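Local structure of nitronate monooxygenase family protein (Pseudomonas aeruginosa, 4QIT) at residues N73-D85 against I114-P126. The protein uses FMN and molecular oxygen to oxidise alkyl nitronates, with the toxin propionate 3-nitronate as its best and presumed physiological substrate. The protein carries 1 engineered substitution. Numbering follows the deposited sequence.
Sequences NVNLFCHRPGQAD and IYLSFLEDPTLLP. With FMN (flavin mononucleotide), chain C; NIE (nitroethane), chain D.
Leu76 starts the contact: its CD2 methyl lies 3.7 Å from Phe118 CD1 and equally close to Leu124 CD1, joining strand 72-77 to helix 124-131 at Leu124. Phe77 faces two ways. Its carbonyl O accepts a nearly straight bond from Phe118 N (3.0 Å) and a second proton from a water that also bridges to Leu116 O. Its ring, meanwhile, turns an edge toward the face of Tyr115 in an offset T-shaped pair, planes at 79°, and brings CE1 to 3.2 Å from FMN N3, which donates to Asn75 OD1 two residues earlier. Cys78 rests its SG against Leu119 CD2. At His79 the two segments are laced together. With chi1 at 50°, the imidazole swings back over Ser117, whose CB sits 3.6 Å from the ring centroid in a CH-pi contact, while NE2 donates a bent bond (131°) to Tyr115 O, close to the ring plane. Ser117 OG gives its proton to a lone pair of His79 O at 2.6 Å and accepts from Leu119 N, closing an ST turn. Pro81 CB rests 3.5 Å from Glu120 OE2; that carboxylate holds Ser117 N through the anti lone pair of OE1, and separate waters link OE1 to Gly82 N and OE2 to Gly82 O. The site is that of an FMN-dependent TIM barrel: the third strand's C-terminal end brings Asn75 and Phe77 to the flavin, Phe77 also to nitroethane.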
loop_
_atom_site.group_PDB
_atom_site.type_symbol
_atom_site.label_atom_id
_atom_site.label_comp_id
_atom_site.label_asym_id
_atom_site.label_seq_id
_atom_site.Cartn_x
_atom_site.Cartn_y
_atom_site.Cartn_z
ATOM N N ASN A 73 -10.584 21.106 13.466
ATOM C CA ASN A 73 -10.071 21.159 12.103
ATOM C C ASN A 73 -11.250 21.237 11.136
ATOM O O ASN A 73 -12.237 20.502 11.273
ATOM C CB ASN A 73 -9.237 19.883 11.887
ATOM C CG ASN A 73 -8.790 19.659 10.445
ATOM O OD1 ASN A 73 -8.564 20.598 9.667
ATOM N ND2 ASN A 73 -8.618 18.382 10.094
ATOM N N VAL A 74 -11.158 22.157 10.182
ATOM C CA VAL A 74 -12.187 22.327 9.162
ATOM C C VAL A 74 -11.582 22.017 7.802
ATOM O O VAL A 74 -10.582 22.628 7.413
ATOM C CB VAL A 74 -12.778 23.748 9.187
ATOM C CG1 VAL A 74 -13.778 23.929 8.058
ATOM C CG2 VAL A 74 -13.445 24.002 10.537
ATOM N N ASN A 75 -12.172 21.061 7.089
ATOM C CA ASN A 75 -11.573 20.539 5.862
ATOM C C ASN A 75 -12.330 20.960 4.604
ATOM O O ASN A 75 -13.571 20.924 4.563
ATOM C CB ASN A 75 -11.496 19.017 5.964
ATOM C CG ASN A 75 -10.906 18.360 4.735
ATOM O OD1 ASN A 75 -11.638 17.929 3.843
ATOM N ND2 ASN A 75 -9.582 18.263 4.688
ATOM N N LEU A 76 -11.568 21.343 3.579
ATOM C CA LEU A 76 -12.135 21.709 2.283
ATOM C C LEU A 76 -11.427 20.984 1.146
ATOM O O LEU A 76 -10.197 20.854 1.141
ATOM C CB LEU A 76 -12.050 23.228 2.061
ATOM C CG LEU A 76 -12.859 24.067 3.064
ATOM C CD1 LEU A 76 -12.005 24.473 4.259
ATOM C CD2 LEU A 76 -13.497 25.287 2.406
ATOM N N PHE A 77 -12.205 20.528 0.172
ATOM C CA PHE A 77 -11.623 19.952 -1.033
ATOM C C PHE A 77 -11.028 21.059 -1.892
ATOM O O PHE A 77 -11.606 22.144 -2.011
ATOM C CB PHE A 77 -12.676 19.207 -1.848
ATOM C CG PHE A 77 -13.273 18.011 -1.145
ATOM C CD1 PHE A 77 -12.783 17.575 0.079
ATOM C CD2 PHE A 77 -14.314 17.319 -1.734
ATOM C CE1 PHE A 77 -13.347 16.478 0.711
ATOM C CE2 PHE A 77 -14.879 16.218 -1.118
ATOM C CZ PHE A 77 -14.395 15.798 0.114
ATOM N N CYS A 78 -9.878 20.776 -2.493
ATOM C CA CYS A 78 -9.143 21.756 -3.282
ATOM C C CYS A 78 -8.733 21.109 -4.602
ATOM O O CYS A 78 -7.605 21.271 -5.084
ATOM C CB CYS A 78 -7.907 22.208 -2.501
ATOM S SG CYS A 78 -7.185 23.772 -3.061
ATOM N N HIS A 79 -9.660 20.350 -5.170
ATOM C CA HIS A 79 -9.458 19.715 -6.468
ATOM C C HIS A 79 -9.446 20.751 -7.602
ATOM O O HIS A 79 -9.877 21.896 -7.419
ATOM C CB HIS A 79 -10.565 18.685 -6.717
ATOM C CG HIS A 79 -11.950 19.221 -6.491
ATOM N ND1 HIS A 79 -12.449 19.494 -5.236
ATOM C CD2 HIS A 79 -12.938 19.515 -7.369
ATOM C CE1 HIS A 79 -13.690 19.938 -5.350
ATOM N NE2 HIS A 79 -14.012 19.963 -6.627
ATOM N N ARG A 80 -8.945 20.342 -8.765
ATOM C CA ARG A 80 -9.149 21.116 -9.987
ATOM C C ARG A 80 -10.648 21.223 -10.202
ATOM O O ARG A 80 -11.345 20.204 -10.150
ATOM C CB ARG A 80 -8.513 20.405 -11.177
ATOM C CG ARG A 80 -8.892 21.024 -12.524
ATOM C CD ARG A 80 -8.347 20.218 -13.697
ATOM N NE ARG A 80 -8.664 18.788 -13.610
ATOM C CZ ARG A 80 -9.872 18.273 -13.825
ATOM N NH1 ARG A 80 -10.897 19.066 -14.126
ATOM N NH2 ARG A 80 -10.062 16.960 -13.727
ATOM N N PRO A 81 -11.160 22.449 -10.417
ATOM C CA PRO A 81 -12.603 22.603 -10.624
ATOM C C PRO A 81 -13.117 21.696 -11.743
ATOM O O PRO A 81 -12.512 21.617 -12.817
ATOM C CB PRO A 81 -12.743 24.081 -11.003
ATOM C CG PRO A 81 -11.627 24.741 -10.257
ATOM C CD PRO A 81 -10.473 23.750 -10.362
ATOM N N GLY A 82 -14.219 21.001 -11.476
ATOM C CA GLY A 82 -14.752 20.046 -12.427
ATOM C C GLY A 82 -15.124 20.727 -13.730
ATOM O O GLY A 82 -15.618 21.859 -13.741
ATOM N N GLN A 83 -14.890 20.028 -14.830
ATOM C CA GLN A 83 -15.239 20.547 -16.148
ATOM C C GLN A 83 -16.473 19.837 -16.671
ATOM O O GLN A 83 -16.440 18.639 -16.958
ATOM C CB GLN A 83 -14.067 20.398 -17.109
ATOM C CG GLN A 83 -12.958 21.415 -16.837
ATOM C CD GLN A 83 -11.720 21.212 -17.692
ATOM O OE1 GLN A 83 -11.803 20.777 -18.845
ATOM N NE2 GLN A 83 -10.556 21.530 -17.126
ATOM N N ALA A 84 -17.566 20.584 -16.774
ATOM C CA ALA A 84 -18.822 20.035 -17.254
ATOM C C ALA A 84 -18.645 19.546 -18.687
ATOM O O ALA A 84 -17.934 20.173 -19.486
ATOM C CB ALA A 84 -19.921 21.078 -17.183
ATOM N N ASP A 85 -19.291 18.428 -18.996
ATOM C CA ASP A 85 -19.253 17.817 -20.324
ATOM C C ASP A 85 -20.597 17.137 -20.540
ATOM O O ASP A 85 -20.729 15.931 -20.325
ATOM C CB ASP A 85 -18.119 16.781 -20.409
ATOM C CG ASP A 85 -17.901 16.254 -21.822
ATOM O OD1 ASP A 85 -18.848 16.270 -22.646
ATOM O OD2 ASP A 85 -16.773 15.795 -22.112
ATOM N N ILE A 114 -21.486 19.385 -7.764
ATOM C CA ILE A 114 -22.018 19.381 -6.399
ATOM C C ILE A 114 -21.001 19.730 -5.319
ATOM O O ILE A 114 -21.371 20.170 -4.229
ATOM C CB ILE A 114 -22.671 18.040 -6.056
ATOM C CG1 ILE A 114 -21.673 16.900 -6.260
ATOM C CG2 ILE A 114 -23.901 17.825 -6.909
ATOM C CD1 ILE A 114 -22.122 15.591 -5.595
ATOM N N TYR A 115 -19.720 19.537 -5.612
ATOM C CA TYR A 115 -18.673 19.863 -4.656
ATOM C C TYR A 115 -17.786 20.951 -5.239
ATOM O O TYR A 115 -16.856 20.658 -6.000
ATOM C CB TYR A 115 -17.804 18.636 -4.344
ATOM C CG TYR A 115 -18.490 17.520 -3.582
ATOM C CD1 TYR A 115 -19.669 17.736 -2.886
ATOM C CD2 TYR A 115 -17.935 16.244 -3.555
ATOM C CE1 TYR A 115 -20.289 16.699 -2.182
ATOM C CE2 TYR A 115 -18.540 15.212 -2.858
ATOM C CZ TYR A 115 -19.716 15.445 -2.177
ATOM O OH TYR A 115 -20.322 14.414 -1.486
ATOM N N LEU A 116 -18.061 22.205 -4.891
ATOM C CA LEU A 116 -17.231 23.288 -5.397
ATOM C C LEU A 116 -15.873 23.252 -4.722
ATOM O O LEU A 116 -15.770 23.153 -3.494
ATOM C CB LEU A 116 -17.893 24.650 -5.186
ATOM C CG LEU A 116 -19.245 24.860 -5.863
ATOM C CD1 LEU A 116 -19.771 26.257 -5.556
ATOM C CD2 LEU A 116 -19.134 24.639 -7.358
ATOM N N SER A 117 -14.825 23.309 -5.531
ATOM C CA SER A 117 -13.472 23.386 -5.023
ATOM C C SER A 117 -13.231 24.721 -4.335
ATOM O O SER A 117 -13.874 25.725 -4.660
ATOM C CB SER A 117 -12.481 23.224 -6.171
ATOM O OG SER A 117 -11.155 23.376 -5.705
ATOM N N PHE A 118 -12.296 24.721 -3.388
ATOM C CA PHE A 118 -11.819 25.933 -2.741
ATOM C C PHE A 118 -11.310 26.888 -3.815
ATOM O O PHE A 118 -11.378 28.113 -3.661
ATOM C CB PHE A 118 -10.696 25.569 -1.765
ATOM C CG PHE A 118 -10.305 26.682 -0.821
ATOM C CD1 PHE A 118 -11.185 27.124 0.163
ATOM C CD2 PHE A 118 -9.042 27.261 -0.900
ATOM C CE1 PHE A 118 -10.815 28.138 1.040
ATOM C CE2 PHE A 118 -8.670 28.276 -0.023
ATOM C CZ PHE A 118 -9.555 28.711 0.945
ATOM N N LEU A 119 -10.821 26.322 -4.912
ATOM C CA LEU A 119 -10.280 27.113 -6.017
ATOM C C LEU A 119 -11.343 27.801 -6.868
ATOM O O LEU A 119 -11.010 28.661 -7.687
ATOM C CB LEU A 119 -9.392 26.238 -6.902
ATOM C CG LEU A 119 -8.264 25.526 -6.155
ATOM C CD1 LEU A 119 -7.449 24.688 -7.109
ATOM C CD2 LEU A 119 -7.373 26.531 -5.436
ATOM N N GLU A 120 -12.610 27.432 -6.692
ATOM C CA GLU A 120 -13.674 28.022 -7.512
ATOM C C GLU A 120 -14.801 28.709 -6.736
ATOM O O GLU A 120 -15.660 29.348 -7.343
ATOM C CB GLU A 120 -14.268 26.978 -8.465
ATOM C CG GLU A 120 -15.138 25.940 -7.782
ATOM C CD GLU A 120 -15.476 24.782 -8.693
ATOM O OE1 GLU A 120 -15.286 23.617 -8.278
ATOM O OE2 GLU A 120 -15.934 25.016 -9.830
ATOM N N ASP A 121 -14.811 28.585 -5.412
ATOM C CA ASP A 121 -15.825 29.264 -4.604
ATOM C C ASP A 121 -15.164 30.351 -3.766
ATOM O O ASP A 121 -14.617 30.074 -2.704
ATOM C CB ASP A 121 -16.570 28.276 -3.695
ATOM C CG ASP A 121 -17.738 28.919 -2.949
ATOM O OD1 ASP A 121 -17.851 30.167 -2.937
ATOM O OD2 ASP A 121 -18.556 28.173 -2.366
ATOM N N PRO A 122 -15.231 31.604 -4.239
ATOM C CA PRO A 122 -14.548 32.721 -3.583
ATOM C C PRO A 122 -15.154 33.126 -2.237
ATOM O O PRO A 122 -14.575 33.976 -1.558
ATOM C CB PRO A 122 -14.698 33.859 -4.601
ATOM C CG PRO A 122 -15.926 33.519 -5.368
ATOM C CD PRO A 122 -15.929 32.023 -5.468
ATOM N N THR A 123 -16.288 32.539 -1.855
ATOM C CA THR A 123 -16.918 32.894 -0.582
ATOM C C THR A 123 -16.365 32.102 0.614
ATOM O O THR A 123 -16.613 32.455 1.766
ATOM C CB THR A 123 -18.458 32.751 -0.624
ATOM O OG1 THR A 123 -18.822 31.370 -0.758
ATOM C CG2 THR A 123 -19.053 33.554 -1.784
ATOM N N LEU A 124 -15.609 31.043 0.342
ATOM C CA LEU A 124 -15.124 30.173 1.414
ATOM C C LEU A 124 -14.006 30.796 2.255
ATOM O O LEU A 124 -14.069 30.788 3.486
ATOM C CB LEU A 124 -14.689 28.819 0.840
ATOM C CG LEU A 124 -15.845 27.987 0.282
ATOM C CD1 LEU A 124 -15.337 26.767 -0.479
ATOM C CD2 LEU A 124 -16.814 27.571 1.399
ATOM N N LEU A 125 -12.987 31.335 1.592
ATOM C CA LEU A 125 -11.854 31.942 2.290
ATOM C C LEU A 125 -12.238 33.084 3.244
ATOM O O LEU A 125 -11.832 33.077 4.408
ATOM C CB LEU A 125 -10.762 32.384 1.302
ATOM C CG LEU A 125 -9.545 33.112 1.876
ATOM C CD1 LEU A 125 -8.832 32.257 2.924
ATOM C CD2 LEU A 125 -8.586 33.502 0.763
ATOM N N PRO A 126 -13.023 34.069 2.769
ATOM C CA PRO A 126 -13.356 35.120 3.740
ATOM C C PRO A 126 -14.182 34.608 4.923
ATOM O O PRO A 126 -14.021 35.124 6.031
ATOM C CB PRO A 126 -14.147 36.141 2.908
ATOM C CG PRO A 126 -14.583 35.405 1.684
ATOM C CD PRO A 126 -13.518 34.389 1.419
HETATM N N1 FMN C . -10.399 13.202 3.634
HETATM C C2 FMN C . -10.697 14.513 3.289
HETATM O O2 FMN C . -9.780 15.293 3.067
HETATM N N3 FMN C . -11.997 14.963 3.222
HETATM C C4 FMN C . -13.020 14.073 3.474
HETATM O O4 FMN C . -14.195 14.423 3.413
HETATM C C4A FMN C . -12.727 12.763 3.805
HETATM N N5 FMN C . -13.769 11.905 4.045
HETATM C C5A FMN C . -13.528 10.600 4.399
HETATM C C6 FMN C . -14.615 9.773 4.646
HETATM C C7 FMN C . -14.427 8.458 5.017
HETATM C C7M FMN C . -15.653 7.634 5.291
HETATM C C8 FMN C . -13.132 7.948 5.118
HETATM C C8M FMN C . -12.913 6.513 5.502
HETATM C C9 FMN C . -12.039 8.784 4.862
HETATM C C9A FMN C . -12.229 10.124 4.503
HETATM N N10 FMN C . -11.161 10.986 4.248
HETATM C C10 FMN C . -11.417 12.308 3.891
HETATM C "C1'" FMN C . -9.741 10.483 4.323
HETATM C "C2'" FMN C . -9.093 10.714 5.677
HETATM O "O2'" FMN C . -8.746 12.069 5.802
HETATM C "C3'" FMN C . -7.820 9.893 5.823
HETATM O "O3'" FMN C . -6.994 9.987 4.681
HETATM C "C4'" FMN C . -8.224 8.444 5.981
HETATM O "O4'" FMN C . -9.418 8.366 6.738
HETATM C "C5'" FMN C . -7.124 7.713 6.732
HETATM O "O5'" FMN C . -7.370 6.362 6.491
HETATM P P FMN C . -8.014 5.421 7.600
HETATM O O1P FMN C . -7.777 6.014 8.963
HETATM O O2P FMN C . -7.400 4.067 7.420
HETATM O O3P FMN C . -9.476 5.414 7.298
HETATM N N3 NIE D . -14.384 10.636 0.887
HETATM C C1 NIE D . -13.880 12.636 -0.285
HETATM C C2 NIE D . -14.910 11.912 0.553
HETATM O O4 NIE D . -13.227 10.556 1.290
HETATM O O5 NIE D . -14.999 9.524 0.389
HETATM O O HOH W 1 -14.202 23.051 -1.141
HETATM O O HOH W 2 -15.598 21.104 -8.957
HETATM O O HOH W 3 -15.915 24.234 -12.427
#